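Local atomic coordinates of integral membrane indolylacetylinositol arabinosyltransferase EmbB (Mycolicibacterium smegmatis MC2 155, PDB entry 7BVC), a protein that probably transfers arabinose units to build the arabinan of mycobacterial cell-wall arabinogalactan, working as a membrane-embedded glycosyltransferase. Residues B[371-383]-B[692-704]. Numbering follows the deposited sequence.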
# COMPACT_ATOMS: atom_id res chain seq x y z
N TRP B 371 -37.30 8.60 -4.88
CA TRP B 371 -36.45 8.06 -5.94
C TRP B 371 -34.99 8.02 -5.51
O TRP B 371 -34.29 7.04 -5.77
CB TRP B 371 -36.61 8.89 -7.21
CG TRP B 371 -37.79 8.50 -8.04
CD1 TRP B 371 -38.97 9.18 -8.14
CD2 TRP B 371 -37.92 7.34 -8.87
NE1 TRP B 371 -39.82 8.51 -8.99
CE2 TRP B 371 -39.20 7.38 -9.45
CE3 TRP B 371 -37.07 6.28 -9.17
CZ2 TRP B 371 -39.65 6.40 -10.31
CZ3 TRP B 371 -37.52 5.30 -10.04
CH2 TRP B 371 -38.80 5.37 -10.60
N ALA B 372 -34.53 9.07 -4.84
CA ALA B 372 -33.14 9.11 -4.38
C ALA B 372 -32.88 8.01 -3.36
O ALA B 372 -31.86 7.31 -3.44
CB ALA B 372 -32.83 10.48 -3.78
N ALA B 373 -33.77 7.85 -2.39
CA ALA B 373 -33.60 6.80 -1.39
C ALA B 373 -33.54 5.43 -2.04
O ALA B 373 -32.64 4.63 -1.75
CB ALA B 373 -34.74 6.87 -0.36
N GLY B 374 -34.49 5.14 -2.93
CA GLY B 374 -34.50 3.84 -3.58
C GLY B 374 -33.26 3.58 -4.40
O GLY B 374 -32.65 2.51 -4.31
N LEU B 375 -32.85 4.56 -5.21
CA LEU B 375 -31.71 4.36 -6.10
C LEU B 375 -30.41 4.25 -5.32
O LEU B 375 -29.54 3.46 -5.68
CB LEU B 375 -31.64 5.50 -7.12
CG LEU B 375 -32.75 5.48 -8.17
CD1 LEU B 375 -32.68 6.71 -9.05
CD2 LEU B 375 -32.67 4.21 -9.01
N VAL B 376 -30.26 5.02 -4.23
CA VAL B 376 -29.04 4.91 -3.45
C VAL B 376 -29.01 3.59 -2.68
O VAL B 376 -27.94 2.97 -2.55
CB VAL B 376 -28.89 6.12 -2.51
CG1 VAL B 376 -27.71 5.93 -1.58
CG2 VAL B 376 -28.72 7.39 -3.31
N LEU B 377 -30.16 3.13 -2.19
CA LEU B 377 -30.21 1.81 -1.57
C LEU B 377 -29.79 0.73 -2.55
O LEU B 377 -29.00 -0.16 -2.22
CB LEU B 377 -31.61 1.53 -1.03
CG LEU B 377 -31.89 0.11 -0.55
CD1 LEU B 377 -31.30 -0.11 0.83
CD2 LEU B 377 -33.38 -0.17 -0.55
N LEU B 378 -30.30 0.80 -3.78
CA LEU B 378 -29.92 -0.18 -4.81
C LEU B 378 -28.43 -0.10 -5.11
O LEU B 378 -27.74 -1.13 -5.16
CB LEU B 378 -30.73 0.06 -6.08
CG LEU B 378 -32.06 -0.68 -6.20
CD1 LEU B 378 -32.63 -0.51 -7.60
CD2 LEU B 378 -31.89 -2.14 -5.86
N GLY B 379 -27.90 1.11 -5.31
CA GLY B 379 -26.50 1.25 -5.66
C GLY B 379 -25.55 0.84 -4.56
O GLY B 379 -24.42 0.43 -4.84
N ALA B 380 -25.98 0.94 -3.31
CA ALA B 380 -25.15 0.49 -2.20
C ALA B 380 -25.33 -0.98 -1.88
O ALA B 380 -24.44 -1.58 -1.27
CB ALA B 380 -25.43 1.33 -0.95
N TRP B 381 -26.46 -1.58 -2.27
CA TRP B 381 -26.69 -2.99 -2.02
C TRP B 381 -26.13 -3.89 -3.11
O TRP B 381 -25.72 -5.02 -2.82
CB TRP B 381 -28.19 -3.26 -1.86
CG TRP B 381 -28.50 -4.56 -1.21
CD1 TRP B 381 -28.54 -5.79 -1.81
CD2 TRP B 381 -28.83 -4.78 0.16
NE1 TRP B 381 -28.86 -6.75 -0.89
CE2 TRP B 381 -29.05 -6.16 0.33
CE3 TRP B 381 -28.95 -3.93 1.27
CZ2 TRP B 381 -29.38 -6.71 1.56
CZ3 TRP B 381 -29.29 -4.49 2.49
CH2 TRP B 381 -29.50 -5.86 2.62
N MET B 382 -26.11 -3.42 -4.36
CA MET B 382 -25.75 -4.30 -5.48
C MET B 382 -24.34 -4.87 -5.37
O MET B 382 -24.20 -6.11 -5.38
CB MET B 382 -25.96 -3.54 -6.79
CG MET B 382 -27.39 -3.47 -7.26
SD MET B 382 -27.53 -2.72 -8.89
CE MET B 382 -29.28 -2.96 -9.21
N PRO B 383 -23.27 -4.07 -5.26
CA PRO B 383 -21.93 -4.64 -5.35
C PRO B 383 -21.40 -5.27 -4.06
O PRO B 383 -20.31 -5.84 -4.09
CB PRO B 383 -21.08 -3.43 -5.74
CG PRO B 383 -21.74 -2.31 -5.03
CD PRO B 383 -23.22 -2.61 -5.08
N PRO B 692 -30.84 11.92 -7.54
CA PRO B 692 -31.50 10.78 -8.18
C PRO B 692 -30.93 10.44 -9.54
O PRO B 692 -30.77 9.26 -9.87
CB PRO B 692 -32.97 11.23 -8.28
CG PRO B 692 -33.13 12.17 -7.17
CD PRO B 692 -31.83 12.91 -7.07
N VAL B 693 -30.59 11.45 -10.35
CA VAL B 693 -30.04 11.19 -11.67
C VAL B 693 -28.65 10.58 -11.56
O VAL B 693 -28.31 9.60 -12.24
CB VAL B 693 -30.03 12.48 -12.51
CG1 VAL B 693 -29.53 12.20 -13.91
CG2 VAL B 693 -31.42 13.10 -12.55
N ALA B 694 -27.81 11.16 -10.70
CA ALA B 694 -26.45 10.64 -10.52
C ALA B 694 -26.43 9.24 -9.94
O ALA B 694 -25.46 8.51 -10.15
CB ALA B 694 -25.64 11.58 -9.63
N ALA B 695 -27.48 8.83 -9.22
CA ALA B 695 -27.55 7.47 -8.71
C ALA B 695 -28.14 6.50 -9.73
O ALA B 695 -27.67 5.36 -9.86
CB ALA B 695 -28.38 7.43 -7.42
N GLY B 696 -29.18 6.93 -10.46
CA GLY B 696 -29.72 6.10 -11.51
C GLY B 696 -28.72 5.81 -12.61
O GLY B 696 -28.74 4.73 -13.20
N PHE B 697 -27.83 6.76 -12.89
CA PHE B 697 -26.76 6.51 -13.85
C PHE B 697 -25.92 5.31 -13.43
O PHE B 697 -25.69 4.39 -14.23
CB PHE B 697 -25.89 7.75 -13.99
CG PHE B 697 -24.97 7.71 -15.18
CD1 PHE B 697 -25.47 7.56 -16.45
CD2 PHE B 697 -23.60 7.83 -15.01
CE1 PHE B 697 -24.62 7.52 -17.54
CE2 PHE B 697 -22.75 7.79 -16.10
CZ PHE B 697 -23.26 7.63 -17.36
N MET B 698 -25.46 5.29 -12.18
CA MET B 698 -24.62 4.19 -11.71
C MET B 698 -25.39 2.88 -11.66
O MET B 698 -24.84 1.81 -11.96
CB MET B 698 -24.03 4.53 -10.34
CG MET B 698 -23.32 5.86 -10.29
SD MET B 698 -21.95 5.97 -11.46
CE MET B 698 -20.90 4.64 -10.88
N VAL B 699 -26.67 2.93 -11.26
CA VAL B 699 -27.46 1.71 -11.21
C VAL B 699 -27.63 1.12 -12.61
O VAL B 699 -27.49 -0.10 -12.81
CB VAL B 699 -28.82 1.97 -10.54
CG1 VAL B 699 -29.69 0.73 -10.61
CG2 VAL B 699 -28.61 2.39 -9.10
N VAL B 700 -27.93 1.96 -13.60
CA VAL B 700 -28.07 1.49 -14.97
C VAL B 700 -26.74 0.95 -15.48
O VAL B 700 -26.70 -0.06 -16.20
CB VAL B 700 -28.61 2.62 -15.87
CG1 VAL B 700 -28.40 2.28 -17.34
CG2 VAL B 700 -30.08 2.87 -15.59
N VAL B 701 -25.64 1.60 -15.12
CA VAL B 701 -24.32 1.12 -15.53
C VAL B 701 -24.06 -0.28 -14.99
O VAL B 701 -23.62 -1.17 -15.73
CB VAL B 701 -23.23 2.11 -15.09
CG1 VAL B 701 -21.87 1.42 -15.04
CG2 VAL B 701 -23.18 3.30 -16.03
N MET B 702 -24.35 -0.51 -13.71
CA MET B 702 -24.15 -1.83 -13.13
C MET B 702 -25.03 -2.88 -13.79
O MET B 702 -24.57 -3.98 -14.14
CB MET B 702 -24.42 -1.80 -11.62
CG MET B 702 -23.47 -0.93 -10.83
SD MET B 702 -23.77 -1.06 -9.05
CE MET B 702 -23.50 0.63 -8.54
N MET B 703 -26.32 -2.56 -13.97
CA MET B 703 -27.24 -3.53 -14.56
C MET B 703 -26.82 -3.89 -15.98
O MET B 703 -26.83 -5.07 -16.35
CB MET B 703 -28.66 -2.97 -14.55
CG MET B 703 -29.26 -2.84 -13.16
SD MET B 703 -29.59 -4.44 -12.40
CE MET B 703 -30.71 -5.15 -13.60
N ALA B 704 -26.44 -2.90 -16.79
CA ALA B 704 -26.00 -3.20 -18.15
C ALA B 704 -24.69 -3.96 -18.17
O ALA B 704 -24.50 -4.86 -18.99
CB ALA B 704 -25.88 -1.90 -18.96
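Leu-375 and Val-699 meet at the middle of a pair of predicted transmembrane helices that run the same way in the membrane domain, which is consistent with a GT-C fold, their axes 8.7 Å apart and crossing at 36°. Leu-375 carries CG beside its own backbone N and anti to the carbonyl carbon (chi1 -70°), which sets CD1 against the partner backbone, by the carbonyl O of Pro-692 and the N of Gly-696, while its CB lies 3.8 Å from Ala-695 CB. That same methyl also meets CG2 of Val-376. One turn earlier, the puckered ring of Pro-692 presents CG to CB of Ala-372.

Val-699 splits its two branches. CG2 drops onto the backbone, 3.7 Å from Leu-375 O and close to Gly-379 N; CG1 turns instead to the methyl of Met-382. Toward the Met-382 end the packing passes to thioethers. Met-382 reaches out as an extended chain, passing Met-702 at a slant with CB 4.0 Å from Met-702 SD, and Pro-383 CD borders the same sulfur. The side chains that meet are all apolar, though several methyls rest on backbone carbonyls, Met-702 CE on Gly-379 O among them, and helices 264-279, 527-545 and 586-599 close round the pair. Met-703, bent at chi2 and chi3, lies roughly perpendicular to Met-382 and brings its SD to 3.5 Å from Met-382 CE.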